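Immunoreactive 84kD antigen PG93 (Porphyromonas gingivalis, PDB 5M11) is an essential bacterial surface component of the type IX secretion system, and binds calcium and zinc ions. Local coordinates at residues A537-N541 with V595-K601; I550-Y556 with P568-P573; Q660-G664 with L694-C698. All coordinates share one frame. Numbering follows the deposited sequence.

Interaction 1. Residues A537-N541 with V595-K601. With ZN (zinc ion), chain E; PG4 (tetraethylene glycol), chain P.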
ATOM      1  N   ALA A 537      -5.352  -8.508  20.995  1.00 54.88           N
ATOM      2  CA  ALA A 537      -6.509  -9.216  20.444  1.00 53.36           C
ATOM      3  C   ALA A 537      -7.054 -10.216  21.414  1.00 58.41           C
ATOM      4  O   ALA A 537      -6.272 -10.972  21.985  1.00 61.02           O
ATOM      5  CB  ALA A 537      -6.120  -9.930  19.155  1.00 54.28           C
ATOM      6  N   VAL A 538      -8.387 -10.287  21.569  1.00 53.27           N
ATOM      7  CA  VAL A 538      -8.982 -11.287  22.458  1.00 53.36           C
ATOM      8  C   VAL A 538      -9.400 -12.524  21.613  1.00 61.21           C
ATOM      9  O   VAL A 538     -10.144 -12.411  20.629  1.00 60.37           O
ATOM     10  CB  VAL A 538     -10.103 -10.742  23.403  1.00 54.73           C
ATOM     11  CG1 VAL A 538     -11.457 -10.612  22.725  1.00 51.96           C
ATOM     12  CG2 VAL A 538     -10.205 -11.585  24.677  1.00 56.35           C
ATOM     13  N   ASP A 539      -8.871 -13.692  21.964  1.00 61.24           N
ATOM     14  CA  ASP A 539      -9.244 -14.869  21.205  1.00 63.43           C
ATOM     15  C   ASP A 539     -10.507 -15.494  21.816  1.00 72.58           C
ATOM     16  O   ASP A 539     -11.096 -14.902  22.724  1.00 72.70           O
ATOM     17  CB  ASP A 539      -8.068 -15.847  21.092  1.00 67.01           C
ATOM     18  CG  ASP A 539      -7.736 -16.716  22.281  1.00 83.13           C
ATOM     19  OD1 ASP A 539      -8.412 -16.583  23.330  1.00 84.75           O
ATOM     20  OD2 ASP A 539      -6.799 -17.542  22.165  1.00 91.62           O
ATOM     21  N   HIS A 540     -10.934 -16.669  21.321  1.00 73.27           N
ATOM     22  CA  HIS A 540     -12.137 -17.334  21.828  1.00 75.77           C
ATOM     23  C   HIS A 540     -11.921 -17.969  23.216  1.00 80.64           C
ATOM     24  O   HIS A 540     -12.903 -18.176  23.931  1.00 81.33           O
ATOM     25  CB  HIS A 540     -12.634 -18.400  20.846  1.00 78.79           C
ATOM     26  CG  HIS A 540     -12.880 -17.899  19.461  1.00 81.74           C
ATOM     27  ND1 HIS A 540     -12.753 -18.736  18.364  1.00 85.10           N
ATOM     28  CD2 HIS A 540     -13.226 -16.665  19.030  1.00 82.25           C
ATOM     29  CE1 HIS A 540     -13.041 -17.992  17.309  1.00 83.29           C
ATOM     30  NE2 HIS A 540     -13.317 -16.735  17.656  1.00 81.93           N
ATOM     31  N   ASN A 541     -10.646 -18.254  23.599  1.00 76.54           N
ATOM     32  CA  ASN A 541     -10.264 -18.861  24.888  1.00 77.78           C
ATOM     33  C   ASN A 541     -10.078 -17.796  26.012  1.00 78.72           C
ATOM     34  O   ASN A 541      -9.393 -18.060  27.018  1.00 79.75           O
ATOM     35  CB  ASN A 541      -8.973 -19.687  24.726  1.00 79.14           C
ATOM     36  CG  ASN A 541      -9.086 -20.896  23.833  1.00105.64           C
ATOM     37  OD1 ASN A 541     -10.130 -21.558  23.761  1.00102.55           O
ATOM     38  ND2 ASN A 541      -7.981 -21.245  23.175  1.00 97.49           N
ATOM     39  N   VAL A 595      -7.918 -12.600  14.882  1.00 55.57           N
ATOM     40  CA  VAL A 595      -8.186 -13.997  15.256  1.00 56.90           C
ATOM     41  C   VAL A 595      -9.325 -14.623  14.396  1.00 63.80           C
ATOM     42  O   VAL A 595     -10.445 -14.090  14.313  1.00 63.13           O
ATOM     43  CB  VAL A 595      -8.469 -14.137  16.781  1.00 60.07           C
ATOM     44  CG1 VAL A 595      -8.778 -15.583  17.163  1.00 61.87           C
ATOM     45  CG2 VAL A 595      -7.301 -13.610  17.615  1.00 59.55           C
ATOM     46  N   ASP A 596      -8.996 -15.786  13.793  1.00 62.48           N
ATOM     47  CA  ASP A 596      -9.811 -16.685  12.959  1.00 63.40           C
ATOM     48  C   ASP A 596     -11.059 -17.217  13.644  1.00 65.48           C
ATOM     49  O   ASP A 596     -11.158 -17.237  14.866  1.00 64.44           O
ATOM     50  CB  ASP A 596      -8.969 -17.950  12.610  1.00 67.56           C
ATOM     51  CG  ASP A 596      -8.447 -18.072  11.194  1.00 83.91           C
ATOM     52  OD1 ASP A 596      -8.547 -17.080  10.434  1.00 86.05           O
ATOM     53  OD2 ASP A 596      -7.929 -19.169  10.839  1.00 90.01           O
ATOM     54  N   LYS A 597     -11.934 -17.799  12.824  1.00 62.12           N
ATOM     55  CA  LYS A 597     -13.136 -18.554  13.164  1.00 62.62           C
ATOM     56  C   LYS A 597     -12.650 -19.870  13.789  1.00 67.77           C
ATOM     57  O   LYS A 597     -13.332 -20.464  14.634  1.00 67.61           O
ATOM     58  CB  LYS A 597     -13.929 -18.779  11.859  1.00 66.02           C
ATOM     59  CG  LYS A 597     -15.211 -19.581  11.957  1.00 82.67           C
ATOM     60  CD  LYS A 597     -15.848 -19.790  10.570  1.00 89.61           C
ATOM     61  CE  LYS A 597     -15.268 -20.943   9.774  1.00 90.09           C
ATOM     62  NZ  LYS A 597     -15.762 -22.266  10.245  1.00 97.41           N
ATOM     63  N   LEU A 598     -11.420 -20.298  13.376  1.00 64.48           N
ATOM     64  CA  LEU A 598     -10.734 -21.496  13.863  1.00 65.06           C
ATOM     65  C   LEU A 598      -9.892 -21.192  15.087  1.00 70.88           C
ATOM     66  O   LEU A 598      -9.208 -22.095  15.580  1.00 74.27           O
ATOM     67  CB  LEU A 598      -9.834 -22.104  12.781  1.00 64.94           C
ATOM     68  CG  LEU A 598     -10.460 -22.508  11.454  1.00 68.93           C
ATOM     69  CD1 LEU A 598      -9.417 -23.142  10.562  1.00 70.66           C
ATOM     70  CD2 LEU A 598     -11.646 -23.434  11.630  1.00 68.84           C
ATOM     71  N   ASN A 599      -9.937 -19.929  15.584  1.00 64.81           N
ATOM     72  CA  ASN A 599      -9.160 -19.420  16.726  1.00 63.86           C
ATOM     73  C   ASN A 599      -7.639 -19.339  16.371  1.00 66.95           C
ATOM     74  O   ASN A 599      -6.787 -19.235  17.258  1.00 65.01           O
ATOM     75  CB  ASN A 599      -9.408 -20.259  17.991  1.00 66.05           C
ATOM     76  CG  ASN A 599      -9.266 -19.525  19.296  1.00 86.07           C
ATOM     77  OD1 ASN A 599      -9.283 -18.281  19.373  1.00 73.29           O
ATOM     78  ND2 ASN A 599      -9.189 -20.304  20.365  1.00 80.28           N
ATOM     79  N   HIS A 600      -7.320 -19.360  15.059  1.00 64.51           N
ATOM     80  CA  HIS A 600      -5.957 -19.214  14.555  1.00 64.84           C
ATOM     81  C   HIS A 600      -5.645 -17.741  14.504  1.00 63.40           C
ATOM     82  O   HIS A 600      -6.573 -16.934  14.516  1.00 61.55           O
ATOM     83  CB  HIS A 600      -5.769 -19.888  13.186  1.00 67.65           C
ATOM     84  CG  HIS A 600      -5.858 -21.386  13.204  1.00 74.13           C
ATOM     85  ND1 HIS A 600      -6.311 -22.091  12.099  1.00 77.32           N
ATOM     86  CD2 HIS A 600      -5.556 -22.266  14.188  1.00 78.70           C
ATOM     87  CE1 HIS A 600      -6.263 -23.367  12.440  1.00 79.99           C
ATOM     88  NE2 HIS A 600      -5.809 -23.526  13.690  1.00 81.23           N
ATOM     89  N   LYS A 601      -4.359 -17.371  14.504  1.00 58.48           N
ATOM     90  CA  LYS A 601      -3.974 -15.965  14.577  1.00 56.48           C
ATOM     91  C   LYS A 601      -3.280 -15.449  13.321  1.00 62.92           C
ATOM     92  O   LYS A 601      -2.299 -16.033  12.875  1.00 65.13           O
ATOM     93  CB  LYS A 601      -3.059 -15.752  15.796  1.00 58.54           C
ATOM     94  CG  LYS A 601      -3.802 -15.616  17.126  1.00 57.21           C
ATOM     95  CD  LYS A 601      -4.279 -16.928  17.755  1.00 56.34           C
ATOM     96  CE  LYS A 601      -5.326 -16.627  18.794  1.00 55.96           C
ATOM     97  NZ  LYS A 601      -5.835 -17.840  19.489  1.00 60.51           N
TER
HETATM   98 ZN    ZN E 804      -5.434 -25.308  14.870  1.00 88.92          ZN
HETATM   99  O1  PG4 P 815     -11.422 -24.079  17.180  1.00 90.99           O
HETATM  100  C1  PG4 P 815     -12.698 -23.444  17.389  1.00 91.43           C
HETATM  101  C2  PG4 P 815     -12.639 -22.424  18.533  1.00 90.77           C
HETATM  102  O2  PG4 P 815     -13.621 -21.400  18.345  1.00 89.95           O
HETATM  103  C3  PG4 P 815     -14.665 -21.484  19.315  1.00 93.09           C
HETATM  104  C4  PG4 P 815     -15.659 -20.339  19.136  1.00 95.64           C
HETATM  105  O3  PG4 P 815     -15.794 -19.605  20.357  1.00 96.39           O
HETATM  106  C5  PG4 P 815     -16.783 -18.585  20.248  1.00 95.93           C
HETATM  107  C6  PG4 P 815     -16.237 -17.306  20.863  1.00 95.20           C
HETATM  108  O4  PG4 P 815     -16.315 -16.250  19.910  1.00 93.66           O
HETATM  109  C7  PG4 P 815     -16.383 -14.986  20.568  1.00 93.11           C
HETATM  110  C8  PG4 P 815     -15.241 -14.078  20.110  1.00 92.14           C
HETATM  111  O5  PG4 P 815     -14.094 -14.259  20.951  1.00 91.80           O
HETATM  112  O   HOH W   1      -3.877 -26.417  13.377  1.00 62.83           O
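Two consecutive blades of the second beta-propeller meet here through equivalent loops, each joining the first and second strands of its blade: 537-541 leaves strand 533-538, while the partner loop bridges strands 589-595 and 601-606. The latter holds a type I beta turn from D596 to N599, with a weak N599 N to D596 O bond of 3.0 Å; D596 N to H600 O, at 2.8 Å, joins the loop's two flanks. N599, with positive phi (69°), sends its side chain across to the other loop. There N599 OD1 accepts H540 N at 3.0 Å with a nearly straight angle of 168°, so a side-chain-to-backbone hydrogen bond links the two blades. Beside it lies a buried salt bridge, K601 NZ to D539 OD2 at 2.9 Å. K601 NZ also reaches N599 O at 2.8 Å and, outside the two segments, E615 O, while N599 ND2 is taken by E615 OE2 and D539 OD2 also accepts W545 NE1. V595 CG2 makes an apolar contact with A537 CB at 4.2 Å, and V595 CG1 a van der Waals contact with D539 CB at 4.0 Å. On the exposed side a tetraethylene glycol, probably from the crystallisation liquor, lies against H540: H540 ND1 donates to its O2 at 2.8 Å, and C5 lies over one face of the imidazole. H600 NE2 lies 2.2 Å from a zinc ion that also holds a water at 2.4 Å.

Interaction 2. Residues I550-Y556 with P568-P573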
ATOM      1  N   ILE A 550       9.461  -7.246  20.498  1.00 80.28           N
ATOM      2  CA  ILE A 550      10.206  -8.495  20.704  1.00 81.79           C
ATOM      3  C   ILE A 550       9.354  -9.754  20.358  1.00 84.40           C
ATOM      4  O   ILE A 550       9.755 -10.874  20.681  1.00 85.05           O
ATOM      5  CB  ILE A 550      10.789  -8.575  22.145  1.00 86.82           C
ATOM      6  CG1 ILE A 550       9.682  -8.696  23.218  1.00 85.43           C
ATOM      7  CG2 ILE A 550      11.738  -7.405  22.435  1.00 88.95           C
ATOM      8  CD1 ILE A 550      10.104  -9.415  24.490  1.00 97.90           C
ATOM      9  N   GLY A 551       8.216  -9.558  19.692  1.00 78.68           N
ATOM     10  CA  GLY A 551       7.348 -10.658  19.286  1.00 76.88           C
ATOM     11  C   GLY A 551       5.951 -10.666  19.875  1.00 79.72           C
ATOM     12  O   GLY A 551       5.438  -9.634  20.317  1.00 78.48           O
ATOM     13  N   ILE A 552       5.326 -11.849  19.880  1.00 75.80           N
ATOM     14  CA  ILE A 552       3.959 -12.030  20.363  1.00 72.83           C
ATOM     15  C   ILE A 552       3.948 -12.846  21.685  1.00 76.06           C
ATOM     16  O   ILE A 552       4.876 -13.613  21.940  1.00 76.69           O
ATOM     17  CB  ILE A 552       3.117 -12.686  19.220  1.00 74.21           C
ATOM     18  CG1 ILE A 552       1.615 -12.375  19.389  1.00 72.48           C
ATOM     19  CG2 ILE A 552       3.403 -14.202  19.043  1.00 75.56           C
ATOM     20  CD1 ILE A 552       0.727 -12.742  18.190  1.00 80.81           C
ATOM     21  N   PHE A 553       2.900 -12.644  22.524  1.00 72.14           N
ATOM     22  CA  PHE A 553       2.668 -13.317  23.824  1.00 73.39           C
ATOM     23  C   PHE A 553       1.241 -13.073  24.331  1.00 76.26           C
ATOM     24  O   PHE A 553       0.703 -11.972  24.170  1.00 74.56           O
ATOM     25  CB  PHE A 553       3.696 -12.907  24.910  1.00 77.01           C
ATOM     26  CG  PHE A 553       3.938 -11.425  25.080  1.00 76.93           C
ATOM     27  CD1 PHE A 553       3.185 -10.681  25.977  1.00 77.68           C
ATOM     28  CD2 PHE A 553       4.931 -10.779  24.350  1.00 78.83           C
ATOM     29  CE1 PHE A 553       3.418  -9.313  26.138  1.00 77.97           C
ATOM     30  CE2 PHE A 553       5.145  -9.407  24.496  1.00 80.78           C
ATOM     31  CZ  PHE A 553       4.394  -8.687  25.393  1.00 77.35           C
ATOM     32  N   GLY A 554       0.653 -14.100  24.936  1.00 73.63           N
ATOM     33  CA  GLY A 554      -0.722 -14.037  25.423  1.00 72.44           C
ATOM     34  C   GLY A 554      -0.972 -14.294  26.901  1.00 80.12           C
ATOM     35  O   GLY A 554      -0.352 -15.176  27.525  1.00 82.52           O
ATOM     36  N   VAL A 555      -1.925 -13.521  27.461  1.00 75.33           N
ATOM     37  CA  VAL A 555      -2.373 -13.634  28.843  1.00 76.07           C
ATOM     38  C   VAL A 555      -3.631 -14.503  28.834  1.00 80.29           C
ATOM     39  O   VAL A 555      -4.623 -14.128  28.208  1.00 78.51           O
ATOM     40  CB  VAL A 555      -2.616 -12.253  29.521  1.00 78.56           C
ATOM     41  CG1 VAL A 555      -2.995 -12.419  30.993  1.00 79.83           C
ATOM     42  CG2 VAL A 555      -1.399 -11.350  29.386  1.00 78.71           C
ATOM     43  N   TYR A 556      -3.590 -15.661  29.508  1.00 78.10           N
ATOM     44  CA  TYR A 556      -4.758 -16.536  29.598  1.00 76.59           C
ATOM     45  C   TYR A 556      -5.743 -15.958  30.661  1.00 78.64           C
ATOM     46  O   TYR A 556      -5.331 -15.148  31.508  1.00 75.76           O
ATOM     47  CB  TYR A 556      -4.307 -17.976  29.897  1.00 79.15           C
ATOM     48  CG  TYR A 556      -3.820 -18.701  28.659  1.00 80.64           C
ATOM     49  CD1 TYR A 556      -4.481 -19.830  28.182  1.00 83.17           C
ATOM     50  CD2 TYR A 556      -2.731 -18.224  27.927  1.00 80.79           C
ATOM     51  CE1 TYR A 556      -4.054 -20.485  27.023  1.00 83.83           C
ATOM     52  CE2 TYR A 556      -2.305 -18.862  26.761  1.00 81.26           C
ATOM     53  CZ  TYR A 556      -2.971 -19.989  26.311  1.00 88.43           C
ATOM     54  OH  TYR A 556      -2.556 -20.606  25.156  1.00 89.14           O
ATOM     55  N   PRO A 568      -0.209 -10.210  36.103  1.00 78.53           N
ATOM     56  CA  PRO A 568      -0.590 -11.145  35.026  1.00 75.98           C
ATOM     57  C   PRO A 568       0.582 -11.841  34.350  1.00 79.13           C
ATOM     58  O   PRO A 568       1.615 -11.222  34.071  1.00 80.12           O
ATOM     59  CB  PRO A 568      -1.358 -10.269  34.022  1.00 74.74           C
ATOM     60  CG  PRO A 568      -1.162  -8.844  34.478  1.00 79.73           C
ATOM     61  CD  PRO A 568      -0.909  -8.921  35.953  1.00 78.18           C
ATOM     62  N   ILE A 569       0.407 -13.156  34.126  1.00 73.97           N
ATOM     63  CA  ILE A 569       1.370 -14.025  33.467  1.00 74.07           C
ATOM     64  C   ILE A 569       1.071 -14.049  31.956  1.00 75.69           C
ATOM     65  O   ILE A 569      -0.059 -14.329  31.527  1.00 71.31           O
ATOM     66  CB  ILE A 569       1.393 -15.448  34.089  1.00 79.00           C
ATOM     67  CG1 ILE A 569       1.714 -15.396  35.601  1.00 81.83           C
ATOM     68  CG2 ILE A 569       2.371 -16.369  33.339  1.00 80.71           C
ATOM     69  CD1 ILE A 569       1.024 -16.454  36.455  1.00 86.46           C
ATOM     70  N   ALA A 570       2.123 -13.717  31.169  1.00 75.11           N
ATOM     71  CA  ALA A 570       2.201 -13.718  29.706  1.00 73.26           C
ATOM     72  C   ALA A 570       2.940 -14.951  29.260  1.00 79.55           C
ATOM     73  O   ALA A 570       3.971 -15.294  29.842  1.00 81.47           O
ATOM     74  CB  ALA A 570       2.921 -12.475  29.215  1.00 73.49           C
ATOM     75  N   VAL A 571       2.393 -15.644  28.262  1.00 76.87           N
ATOM     76  CA  VAL A 571       2.984 -16.866  27.711  1.00 79.45           C
ATOM     77  C   VAL A 571       3.589 -16.560  26.339  1.00 84.44           C
ATOM     78  O   VAL A 571       2.855 -16.169  25.414  1.00 81.38           O
ATOM     79  CB  VAL A 571       1.957 -18.036  27.623  1.00 83.04           C
ATOM     80  CG1 VAL A 571       2.581 -19.279  26.990  1.00 84.76           C
ATOM     81  CG2 VAL A 571       1.344 -18.363  28.983  1.00 84.02           C
ATOM     82  N   ARG A 572       4.923 -16.735  26.212  1.00 84.54           N
ATOM     83  CA  ARG A 572       5.626 -16.575  24.932  1.00 84.70           C
ATOM     84  C   ARG A 572       5.556 -17.930  24.227  1.00 91.71           C
ATOM     85  O   ARG A 572       6.017 -18.929  24.795  1.00 94.20           O
ATOM     86  CB  ARG A 572       7.067 -16.074  25.095  1.00 84.93           C
ATOM     87  CG  ARG A 572       7.162 -14.615  25.491  1.00 91.03           C
ATOM     88  CD  ARG A 572       8.598 -14.143  25.495  1.00102.24           C
ATOM     89  NE  ARG A 572       9.024 -13.725  24.160  1.00116.70           N
ATOM     90  CZ  ARG A 572      10.164 -13.092  23.901  1.00137.78           C
ATOM     91  NH1 ARG A 572      11.008 -12.797  24.883  1.00130.06           N
ATOM     92  NH2 ARG A 572      10.464 -12.743  22.659  1.00125.61           N
ATOM     93  N   PRO A 573       4.871 -18.009  23.060  1.00 87.36           N
ATOM     94  CA  PRO A 573       4.695 -19.306  22.392  1.00 88.55           C
ATOM     95  C   PRO A 573       6.022 -19.963  22.042  1.00 95.79           C
ATOM     96  O   PRO A 573       6.979 -19.279  21.675  1.00 96.24           O
ATOM     97  CB  PRO A 573       3.891 -18.954  21.134  1.00 87.68           C
ATOM     98  CG  PRO A 573       3.256 -17.665  21.427  1.00 89.40           C
ATOM     99  CD  PRO A 573       4.231 -16.929  22.283  1.00 86.25           C
TER
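R572, F553 and V571 lose the most surface in this contact (79, 58 and 57 Å²), which pairs the third and fourth strands of one propeller blade. Strand 551-555 and the start of strand 570-575 are antiparallel, but the pairing is brief: the end-to-end directions of the two segments differ by 114°, so they diverge quickly from the point where they meet. That point is G554 with V571, a hydrogen-bonded pair with G554 N to V571 O at 3.1 Å and V571 N to G554 O at 2.9 Å, at angles of 157° and 159°. A further CA-H...O contact joins F553 CA to V571 O at 3.3 Å. On the face of V571, G554 has no side chain; V571 CG2 lies 4.2 Å from Y556 CD2. V555 and A570 are on the other face, and F553 CD1 approaches A570 CB to 3.7 Å, while the F553 ring also meets that of H530 with planes about 20° apart; V555 CG1 packs on P568 CB at 4.1 Å. Past the paired residues, I552 CG2 rests 4.2 Å from P573 CG. R572 runs back along the first segment, its CG 3.9 Å from F553 CB, and its guanidinium is held by a salt bridge to D586. Although R572 NH2 comes to 2.8 Å from I550 O, the angle is too poor for a hydrogen bond; I550 CD1 packs over one face of the guanidinium, 3.5 Å from R572 NH1.

Interaction 3. Residues Q660-G664 with L694-C698; sequences QTGTG and LQAGC
Q660 ends strand 655-660 with phi -81° and psi 108°, and its side chain (chi1 t, chi2 p) folds back so that Q660 OE1 accepts G662 N at 2.9 Å and 151°. T661 follows at phi -74°, psi -30°, and its carbonyl faces the second segment, T661 O standing 3.7 Å from A696 CB. G662 then turns the chain (phi 78°, psi 24°). Its CA is the one nearest to Q695 CA, at 4.5 Å; positive phi suits glycine, and a CB would be tight, 3.2 Å from A696 N. G662 O is the main acceptor: A696 N donates to it at 2.6 Å, with a bent angle of 135°, and Q695 NE2 adds a weak bond at 3.2 Å and 146°. This is a loop-to-loop junction between domains: the first segment leaves the third strand of the blade that N-terminal strand 13-16 completes, closing the second seven-bladed beta-propeller, and the second lies between strands 689-692 and 699-703 of the C-terminal beta domain. T663 (phi -107°, psi 7°) points its CA-to-CB bond away, though T663 OG1 remains 4.0 Å from A696 CB; G664 (phi -64°, psi 148°) leads the chain onward, with G664 N at 4.1 Å from Q695 NE2. Across from them, L694 is extended and Q695 to C698 form a type II beta turn, with A696 at phi -61°, psi 132° and G697 at phi 102°, psi 0°, closed by a weak C698 N to Q695 O bond of 3.4 Å. The Q695 side chain (chi1 t, chi2 p) curls toward 660-664 and touches E670, a calcium ligand.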
ATOM      1  N   GLN A 660      -7.940 -14.659   0.479  1.00 56.03           N
ATOM      2  CA  GLN A 660      -9.088 -15.522   0.803  1.00 56.64           C
ATOM      3  C   GLN A 660      -8.605 -16.567   1.765  1.00 61.95           C
ATOM      4  O   GLN A 660      -7.819 -17.443   1.381  1.00 64.94           O
ATOM      5  CB  GLN A 660      -9.732 -16.135  -0.457  1.00 59.76           C
ATOM      6  CG  GLN A 660     -10.839 -17.171  -0.175  1.00 68.97           C
ATOM      7  CD  GLN A 660     -11.991 -16.672   0.669  1.00 73.31           C
ATOM      8  OE1 GLN A 660     -12.130 -17.033   1.849  1.00 69.06           O
ATOM      9  NE2 GLN A 660     -12.881 -15.891   0.061  1.00 55.49           N
ATOM     10  N   THR A 661      -9.028 -16.427   3.032  1.00 56.63           N
ATOM     11  CA  THR A 661      -8.639 -17.239   4.184  1.00 56.87           C
ATOM     12  C   THR A 661      -9.301 -18.638   4.161  1.00 64.51           C
ATOM     13  O   THR A 661      -8.712 -19.608   4.676  1.00 65.18           O
ATOM     14  CB  THR A 661      -8.987 -16.453   5.459  1.00 61.58           C
ATOM     15  OG1 THR A 661      -8.374 -15.176   5.353  1.00 56.69           O
ATOM     16  CG2 THR A 661      -8.459 -17.095   6.724  1.00 67.08           C
ATOM     17  N   GLY A 662     -10.502 -18.728   3.579  1.00 82.08           N
ATOM     18  CA  GLY A 662     -11.270 -19.969   3.534  1.00 80.55           C
ATOM     19  C   GLY A 662     -11.927 -20.221   4.877  1.00 87.27           C
ATOM     20  O   GLY A 662     -12.270 -21.353   5.212  1.00 85.84           O
ATOM     21  N   THR A 663     -12.129 -19.126   5.637  1.00 87.14           N
ATOM     22  CA  THR A 663     -12.671 -19.011   6.983  1.00 89.40           C
ATOM     23  C   THR A 663     -14.090 -18.408   6.870  1.00101.49           C
ATOM     24  O   THR A 663     -14.753 -18.158   7.878  1.00106.50           O
ATOM     25  CB  THR A 663     -11.607 -18.220   7.770  1.00 86.59           C
ATOM     26  OG1 THR A 663     -10.706 -19.174   8.324  1.00 75.37           O
ATOM     27  CG2 THR A 663     -12.143 -17.232   8.837  1.00 89.72           C
ATOM     28  N   GLY A 664     -14.562 -18.265   5.637  1.00 99.72           N
ATOM     29  CA  GLY A 664     -15.882 -17.734   5.335  1.00105.00           C
ATOM     30  C   GLY A 664     -17.061 -18.554   5.826  1.00114.50           C
ATOM     31  O   GLY A 664     -17.008 -19.787   5.897  1.00110.81           O
ATOM     32  N   LEU A 694     -10.846 -25.446  -1.409  1.00 67.03           N
ATOM     33  CA  LEU A 694     -11.259 -25.933  -0.100  1.00 67.16           C
ATOM     34  C   LEU A 694     -11.727 -24.817   0.816  1.00 75.47           C
ATOM     35  O   LEU A 694     -11.756 -23.648   0.418  1.00 77.88           O
ATOM     36  CB  LEU A 694     -10.085 -26.659   0.592  1.00 65.20           C
ATOM     37  CG  LEU A 694      -9.586 -27.964   0.011  1.00 66.75           C
ATOM     38  CD1 LEU A 694      -8.309 -28.317   0.623  1.00 65.97           C
ATOM     39  CD2 LEU A 694     -10.532 -29.076   0.279  1.00 67.40           C
ATOM     40  N   GLN A 695     -12.069 -25.190   2.065  1.00 72.99           N
ATOM     41  CA  GLN A 695     -12.486 -24.303   3.154  1.00 75.81           C
ATOM     42  C   GLN A 695     -11.613 -24.650   4.348  1.00 78.92           C
ATOM     43  O   GLN A 695     -11.435 -25.828   4.605  1.00 77.30           O
ATOM     44  CB  GLN A 695     -13.989 -24.496   3.457  1.00 80.22           C
ATOM     45  CG  GLN A 695     -14.676 -23.293   4.095  1.00106.64           C
ATOM     46  CD  GLN A 695     -15.140 -22.275   3.079  1.00130.66           C
ATOM     47  OE1 GLN A 695     -16.253 -22.342   2.551  1.00128.92           O
ATOM     48  NE2 GLN A 695     -14.312 -21.285   2.809  1.00124.24           N
ATOM     49  N   ALA A 696     -10.994 -23.667   5.018  1.00 77.33           N
ATOM     50  CA  ALA A 696     -10.118 -23.907   6.167  1.00 77.88           C
ATOM     51  C   ALA A 696     -10.886 -24.576   7.297  1.00 85.18           C
ATOM     52  O   ALA A 696     -12.001 -24.160   7.604  1.00 88.26           O
ATOM     53  CB  ALA A 696      -9.505 -22.605   6.638  1.00 80.62           C
ATOM     54  N   GLY A 697     -10.302 -25.635   7.856  1.00 82.26           N
ATOM     55  CA  GLY A 697     -10.882 -26.450   8.924  1.00 84.85           C
ATOM     56  C   GLY A 697     -11.469 -27.777   8.458  1.00 89.78           C
ATOM     57  O   GLY A 697     -11.984 -28.553   9.268  1.00 91.61           O
ATOM     58  N   CYS A 698     -11.381 -28.053   7.147  1.00 84.90           N
ATOM     59  CA  CYS A 698     -11.925 -29.242   6.510  1.00 84.04           C
ATOM     60  C   CYS A 698     -11.025 -30.435   6.704  1.00 88.65           C
ATOM     61  O   CYS A 698      -9.801 -30.306   6.668  1.00 87.56           O
ATOM     62  CB  CYS A 698     -12.146 -28.986   5.021  1.00 82.61           C
ATOM     63  SG  CYS A 698     -13.770 -28.294   4.607  1.00 89.41           S
TER

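Overall arrangement
Interactions 1 and 2 both reach the sheet that begins with strand 533-538. Interaction 1 uses that strand and interaction 2 the third and fourth, with centres 15 Å apart and nearest atoms about 5 Å apart. Interaction 3 has its centre 14 Å from that of interaction 1 and packs against it: K597 CD is 3.3 Å from T663 O, D596 OD1 3.7 Å from T663 OG1, and L598 CD1 3.8 Å from G697 N. The turn 596-599 thus abuts both propeller exit and C-terminal domain. A calcium ion bound by E670 and D743 lies about 5 Å from the side chains of K597 and Q695. Interactions 2 and 3 stand 27 Å apart between centres.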